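Glycoside hydrolase family 5 (Aspergillus oryzae, PDB 6LA0) is a secreted family 5 glycoside hydrolase that acts as a rutinosidase, releasing rutinose from flavonoid glycosides such as rutin, and may also act as an exo-1,3-beta-glucanase. Local coordinates at residues E10-T15 against G126-V131; D169-F174 against Y184-M189. One frame throughout, in Å; residues are numbered along the deposited sequence.

Contact 1 (E10-T15 against G126-V131); sequences EYVNWT and GMHIIV. With NAG (2-acetamido-2-deoxy-beta-D-glucopyranose), chain C.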
loop_
_atom_site.group_PDB
_atom_site.type_symbol
_atom_site.label_atom_id
_atom_site.label_comp_id
_atom_site.label_asym_id
_atom_site.label_seq_id
_atom_site.Cartn_x
_atom_site.Cartn_y
_atom_site.Cartn_z
ATOM N N GLU A 10 18.055 -13.283 -8.792
ATOM C CA GLU A 10 18.694 -11.973 -8.895
ATOM C C GLU A 10 18.006 -10.906 -8.062
ATOM O O GLU A 10 16.785 -10.922 -7.925
ATOM C CB GLU A 10 18.715 -11.508 -10.346
ATOM C CG GLU A 10 19.948 -10.732 -10.701
ATOM C CD GLU A 10 21.130 -11.687 -10.843
ATOM O OE1 GLU A 10 21.654 -11.808 -11.969
ATOM O OE2 GLU A 10 21.548 -12.307 -9.836
ATOM N N TYR A 11 18.768 -9.954 -7.533
ATOM C CA TYR A 11 18.136 -8.821 -6.872
ATOM C C TYR A 11 17.538 -7.873 -7.903
ATOM O O TYR A 11 18.027 -7.751 -9.027
ATOM C CB TYR A 11 19.127 -8.075 -5.989
ATOM C CG TYR A 11 19.430 -8.777 -4.696
ATOM C CD1 TYR A 11 20.489 -9.666 -4.610
ATOM C CD2 TYR A 11 18.663 -8.548 -3.554
ATOM C CE1 TYR A 11 20.786 -10.314 -3.424
ATOM C CE2 TYR A 11 18.956 -9.193 -2.351
ATOM C CZ TYR A 11 20.022 -10.072 -2.301
ATOM O OH TYR A 11 20.335 -10.723 -1.136
ATOM N N VAL A 12 16.455 -7.218 -7.509
ATOM C CA VAL A 12 15.701 -6.350 -8.405
ATOM C C VAL A 12 16.361 -4.978 -8.458
ATOM O O VAL A 12 16.728 -4.404 -7.426
ATOM C CB VAL A 12 14.239 -6.254 -7.933
ATOM C CG1 VAL A 12 13.620 -4.976 -8.401
ATOM C CG2 VAL A 12 13.431 -7.472 -8.410
ATOM N N ASN A 13 16.496 -4.435 -9.665
ATOM C CA ASN A 13 16.962 -3.069 -9.866
ATOM C C ASN A 13 15.800 -2.268 -10.432
ATOM O O ASN A 13 15.400 -2.478 -11.580
ATOM C CB ASN A 13 18.158 -3.035 -10.806
ATOM C CG ASN A 13 18.768 -1.664 -10.913
ATOM O OD1 ASN A 13 18.078 -0.664 -11.120
ATOM N ND2 ASN A 13 20.077 -1.606 -10.767
ATOM N N TRP A 14 15.262 -1.353 -9.629
ATOM C CA TRP A 14 14.004 -0.728 -9.993
ATOM C C TRP A 14 14.152 0.284 -11.119
ATOM O O TRP A 14 13.134 0.760 -11.628
ATOM C CB TRP A 14 13.380 -0.066 -8.759
ATOM C CG TRP A 14 12.548 -1.020 -7.901
ATOM C CD1 TRP A 14 12.898 -1.538 -6.672
ATOM C CD2 TRP A 14 11.235 -1.541 -8.191
ATOM N NE1 TRP A 14 11.890 -2.357 -6.196
ATOM C CE2 TRP A 14 10.860 -2.374 -7.104
ATOM C CE3 TRP A 14 10.346 -1.396 -9.263
ATOM C CZ2 TRP A 14 9.632 -3.048 -7.065
ATOM C CZ3 TRP A 14 9.131 -2.068 -9.220
ATOM C CH2 TRP A 14 8.785 -2.875 -8.130
ATOM N N THR A 15 15.377 0.642 -11.519
ATOM C CA THR A 15 15.501 1.494 -12.705
ATOM C C THR A 15 15.237 0.733 -13.998
ATOM O O THR A 15 15.026 1.369 -15.040
ATOM C CB THR A 15 16.892 2.151 -12.783
ATOM O OG1 THR A 15 17.850 1.190 -13.233
ATOM C CG2 THR A 15 17.318 2.714 -11.431
ATOM N N GLY A 126 7.087 -16.976 -9.020
ATOM C CA GLY A 126 8.143 -16.000 -9.209
ATOM C C GLY A 126 7.767 -14.560 -8.945
ATOM O O GLY A 126 8.399 -13.661 -9.502
ATOM N N MET A 127 6.762 -14.302 -8.112
ATOM C CA MET A 127 6.350 -12.925 -7.883
ATOM C C MET A 127 7.346 -12.185 -6.998
ATOM O O MET A 127 8.100 -12.791 -6.224
ATOM C CB MET A 127 4.961 -12.871 -7.243
ATOM C CG MET A 127 3.856 -13.573 -8.046
ATOM S SD MET A 127 2.217 -13.218 -7.397
ATOM C CE MET A 127 1.239 -14.427 -8.287
ATOM N N HIS A 128 7.345 -10.858 -7.129
ATOM C CA HIS A 128 8.079 -9.970 -6.235
ATOM C C HIS A 128 7.141 -9.477 -5.143
ATOM O O HIS A 128 5.950 -9.273 -5.392
ATOM C CB HIS A 128 8.650 -8.778 -7.009
ATOM C CG HIS A 128 9.650 -7.967 -6.240
ATOM N ND1 HIS A 128 10.970 -8.340 -6.114
ATOM C CD2 HIS A 128 9.527 -6.788 -5.583
ATOM C CE1 HIS A 128 11.617 -7.432 -5.400
ATOM N NE2 HIS A 128 10.764 -6.482 -5.061
ATOM N N ILE A 129 7.676 -9.283 -3.933
ATOM C CA ILE A 129 6.878 -8.903 -2.764
ATOM C C ILE A 129 7.358 -7.551 -2.239
ATOM O O ILE A 129 8.536 -7.394 -1.901
ATOM C CB ILE A 129 6.960 -9.954 -1.640
ATOM C CG1 ILE A 129 6.615 -11.363 -2.150
ATOM C CG2 ILE A 129 6.049 -9.546 -0.480
ATOM C CD1 ILE A 129 5.174 -11.527 -2.586
ATOM N N ILE A 130 6.430 -6.593 -2.138
ATOM C CA ILE A 130 6.638 -5.321 -1.449
ATOM C C ILE A 130 6.043 -5.471 -0.048
ATOM O O ILE A 130 4.824 -5.618 0.109
ATOM C CB ILE A 130 5.990 -4.148 -2.207
ATOM C CG1 ILE A 130 6.700 -3.862 -3.534
ATOM C CG2 ILE A 130 6.015 -2.864 -1.374
ATOM C CD1 ILE A 130 5.862 -3.028 -4.504
ATOM N N VAL A 131 6.893 -5.461 0.976
ATOM C CA VAL A 131 6.424 -5.533 2.352
ATOM C C VAL A 131 6.238 -4.092 2.817
ATOM O O VAL A 131 7.206 -3.330 2.901
ATOM C CB VAL A 131 7.402 -6.309 3.244
ATOM C CG1 VAL A 131 6.880 -6.381 4.667
ATOM C CG2 VAL A 131 7.622 -7.712 2.698
HETATM C C1 NAG C . 20.745 -0.346 -10.846
HETATM C C2 NAG C . 22.032 -0.402 -10.036
HETATM C C3 NAG C . 22.731 0.952 -10.073
HETATM C C4 NAG C . 22.945 1.395 -11.515
HETATM C C5 NAG C . 21.615 1.364 -12.266
HETATM C C6 NAG C . 21.745 1.705 -13.731
HETATM C C7 NAG C . 22.604 -1.565 -7.946
HETATM C C8 NAG C . 22.168 -1.887 -6.544
HETATM N N2 NAG C . 21.764 -0.809 -8.664
HETATM O O3 NAG C . 23.974 0.884 -9.380
HETATM O O4 NAG C . 23.469 2.717 -11.538
HETATM O O5 NAG C . 21.040 0.050 -12.190
HETATM O O6 NAG C . 22.694 0.865 -14.373
HETATM O O7 NAG C . 23.670 -1.971 -8.405
#
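His128 turns its CG anti to the backbone N (chi1 -168°), which carries the imidazole from the start of its strand toward the loop 10-15. Val12 comes from the opposite direction with CG2 anti to its carbonyl carbon. Val12 CG2 therefore meets the imidazole, at 3.5 Å from His128 ND1, and lies equally near CE1. The other branch goes to the indole. Val12 CG1 sits 3.8 Å above one face of the Trp14 ring, offset toward the rim. One valine thus touches both rings.

The indole completes the group. The six-membered ring of Trp14 turns its edge to the face of His128 in an offset edge-to-face pair. The planes stand at 85° and the ring centroids are 5.8 Å apart. The nearest atoms are Trp14 CZ2 and His128 CD2, at 4.0 Å.

On the far side of the loop, Asn13 carries an N-acetylglucosamine, joined through ND2. Asn13 OD1 accepts from Thr15 N at 3.0 Å, in the carbonyl plane, which makes an Asx turn. Thr15 OG1 donates a second hydrogen bond to Asn13 OD1, from 40° above that plane. These two bonds hold the sugar-bearing amide.

His128 opens strand 128-133 of the TIM barrel, so the N-terminal loop packs at the end where the parallel strands begin. The polar ends of both rings share one partner. Trp14 NE1 and His128 NE2 each hydrogen-bond to Thr185 OG1. An indole N-H can only donate, so Thr185 OG1 accepts from Trp14. A single hydroxyl thus satisfies two buried ring nitrogens, and probably fixes the imidazole rotation.

Contact 2 (D169-F174 against Y184-M189); sequences DAVISF and YTIEPM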
loop_
_atom_site.group_PDB
_atom_site.type_symbol
_atom_site.label_atom_id
_atom_site.label_comp_id
_atom_site.label_asym_id
_atom_site.label_seq_id
_atom_site.Cartn_x
_atom_site.Cartn_y
_atom_site.Cartn_z
ATOM N N ASP A 169 14.203 -3.139 11.734
ATOM C CA ASP A 169 15.116 -4.234 12.061
ATOM C C ASP A 169 14.431 -5.588 11.915
ATOM O O ASP A 169 15.028 -6.550 11.413
ATOM C CB ASP A 169 15.637 -4.089 13.496
ATOM C CG ASP A 169 16.711 -3.009 13.646
ATOM O OD1 ASP A 169 17.235 -2.501 12.626
ATOM O OD2 ASP A 169 17.026 -2.663 14.809
ATOM N N ALA A 170 13.175 -5.677 12.360
ATOM C CA ALA A 170 12.417 -6.924 12.263
ATOM C C ALA A 170 12.064 -7.269 10.819
ATOM O O ALA A 170 12.128 -8.442 10.427
ATOM C CB ALA A 170 11.146 -6.829 13.114
ATOM N N VAL A 171 11.688 -6.271 10.007
ATOM C CA VAL A 171 11.425 -6.545 8.595
ATOM C C VAL A 171 12.694 -7.021 7.901
ATOM O O VAL A 171 12.666 -7.980 7.115
ATOM C CB VAL A 171 10.829 -5.302 7.907
ATOM C CG1 VAL A 171 10.711 -5.513 6.377
ATOM C CG2 VAL A 171 9.480 -4.938 8.536
ATOM N N ILE A 172 13.827 -6.356 8.177
ATOM C CA ILE A 172 15.093 -6.739 7.551
ATOM C C ILE A 172 15.392 -8.206 7.821
ATOM O O ILE A 172 15.758 -8.965 6.913
ATOM C CB ILE A 172 16.239 -5.836 8.045
ATOM C CG1 ILE A 172 16.099 -4.413 7.492
ATOM C CG2 ILE A 172 17.574 -6.420 7.634
ATOM C CD1 ILE A 172 17.029 -3.398 8.166
ATOM N N SER A 173 15.241 -8.625 9.088
ATOM C CA SER A 173 15.513 -10.009 9.461
ATOM C C SER A 173 14.584 -10.970 8.725
ATOM O O SER A 173 15.034 -11.997 8.201
ATOM C CB SER A 173 15.388 -10.161 10.983
ATOM O OG SER A 173 15.429 -11.516 11.392
ATOM N N PHE A 174 13.283 -10.645 8.664
ATOM C CA PHE A 174 12.317 -11.452 7.909
ATOM C C PHE A 174 12.772 -11.669 6.465
ATOM O O PHE A 174 12.743 -12.795 5.949
ATOM C CB PHE A 174 10.943 -10.771 7.946
ATOM C CG PHE A 174 9.861 -11.508 7.186
ATOM C CD1 PHE A 174 9.669 -11.301 5.816
ATOM C CD2 PHE A 174 9.012 -12.385 7.849
ATOM C CE1 PHE A 174 8.671 -11.979 5.127
ATOM C CE2 PHE A 174 8.006 -13.064 7.167
ATOM C CZ PHE A 174 7.834 -12.858 5.805
ATOM N N TYR A 184 12.242 -9.389 -2.232
ATOM C CA TYR A 184 11.509 -8.450 -1.394
ATOM C C TYR A 184 11.989 -7.016 -1.584
ATOM O O TYR A 184 13.185 -6.759 -1.700
ATOM C CB TYR A 184 11.628 -8.825 0.089
ATOM C CG TYR A 184 11.061 -10.188 0.417
ATOM C CD1 TYR A 184 11.818 -11.339 0.235
ATOM C CD2 TYR A 184 9.764 -10.322 0.899
ATOM C CE1 TYR A 184 11.299 -12.594 0.530
ATOM C CE2 TYR A 184 9.236 -11.564 1.188
ATOM C CZ TYR A 184 10.009 -12.697 1.008
ATOM O OH TYR A 184 9.468 -13.923 1.308
ATOM N N THR A 185 11.033 -6.090 -1.575
ATOM C CA THR A 185 11.277 -4.660 -1.472
ATOM C C THR A 185 10.687 -4.169 -0.158
ATOM O O THR A 185 9.539 -4.498 0.166
ATOM C CB THR A 185 10.643 -3.928 -2.671
ATOM O OG1 THR A 185 11.419 -4.187 -3.843
ATOM C CG2 THR A 185 10.547 -2.422 -2.437
ATOM N N ILE A 186 11.457 -3.391 0.602
ATOM C CA ILE A 186 11.029 -2.932 1.918
ATOM C C ILE A 186 10.477 -1.512 1.815
ATOM O O ILE A 186 11.183 -0.587 1.395
ATOM C CB ILE A 186 12.172 -3.023 2.945
ATOM C CG1 ILE A 186 12.513 -4.489 3.213
ATOM C CG2 ILE A 186 11.766 -2.309 4.212
ATOM C CD1 ILE A 186 13.627 -4.712 4.244
ATOM N N GLU A 187 9.209 -1.337 2.205
ATOM C CA GLU A 187 8.556 -0.027 2.209
ATOM C C GLU A 187 8.275 0.402 3.647
ATOM O O GLU A 187 7.294 -0.062 4.257
ATOM C CB GLU A 187 7.257 -0.061 1.380
ATOM C CG GLU A 187 6.514 1.287 1.305
ATOM C CD GLU A 187 5.480 1.354 0.182
ATOM O OE1 GLU A 187 4.826 0.327 -0.097
ATOM O OE2 GLU A 187 5.322 2.439 -0.425
ATOM N N PRO A 188 9.087 1.287 4.226
ATOM C CA PRO A 188 9.063 1.524 5.679
ATOM C C PRO A 188 8.015 2.509 6.180
ATOM O O PRO A 188 7.969 2.750 7.387
ATOM C CB PRO A 188 10.480 2.057 5.933
ATOM C CG PRO A 188 10.793 2.835 4.659
ATOM C CD PRO A 188 10.182 2.017 3.555
ATOM N N MET A 189 7.163 3.071 5.315
ATOM C CA MET A 189 6.050 3.903 5.773
ATOM C C MET A 189 5.062 4.060 4.623
ATOM O O MET A 189 5.329 3.651 3.495
ATOM C CB MET A 189 6.534 5.271 6.269
ATOM C CG MET A 189 6.935 6.220 5.145
ATOM S SD MET A 189 8.110 7.502 5.620
ATOM C CE MET A 189 7.265 8.333 6.958
#
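Ile186 points from strand 184-187 at the helix, and its CB sends both branches to Val171. Ile186 CG2 lies 4.0 Å from Val171 CG1. Ile186 CG1, placed anti to the carbonyl carbon (chi1 -68°), runs 3.8 Å from Val171 CG1. The chain then stays extended to Ile186 CD1, which meets Val171 CG1 at 3.7 Å, so valine and isoleucine touch tip to tip. Ile186 CD1 also reaches Ile172 CG1 at 4.1 Å. The side chains of Ile172 and Ile186 cross at about a right angle, although the CB of Ile172 points away from the strand.

The axes of segments 169-174 and 184-187 come within 9.9 Å and run antiparallel, at 176°. These are the helix and second strand of a beta-alpha-beta crossover: strand 128-133, helix 158-176 and then strand 184-187, parallel to the first in the TIM barrel.

Nearer the helix C-terminus the contact becomes aromatic. Phe174 holds CG anti to its backbone N (chi1 179°). Its ring reaches Tyr184, and the two side chains cross at about a right angle. Tyr184 CE2 sits at the edge of the phenyl ring, near its plane and 4.0 Å from Phe174 CE1. Leu114 of helix 110-125 also touches Phe174, and Tyr184 packs on Ala118 and Ile122 of that helix.

The centres of the two contacts lie 13 Å apart, and both reach the same parallel sheet, where strands 128-133 and 184-187 are neighbours. Along the chain contact 1 closes before contact 2 opens. The order is loop 10-15, ahead of the first strand, then strand 128-133, helix 158-176 and strand 184-187, with contact 1 inside the barrel at its N-terminal end and contact 2 on its outside. They touch directly: Ile129 O is 2.8 Å from Thr185 N, a probable backbone hydrogen bond between the strands. Thr185 and Glu187 face the barrel interior, where Thr185 meets contact 1, while Tyr184 and Ile186 face helix 158-176. One strand therefore ties the N-terminal loop to the outer helical layer.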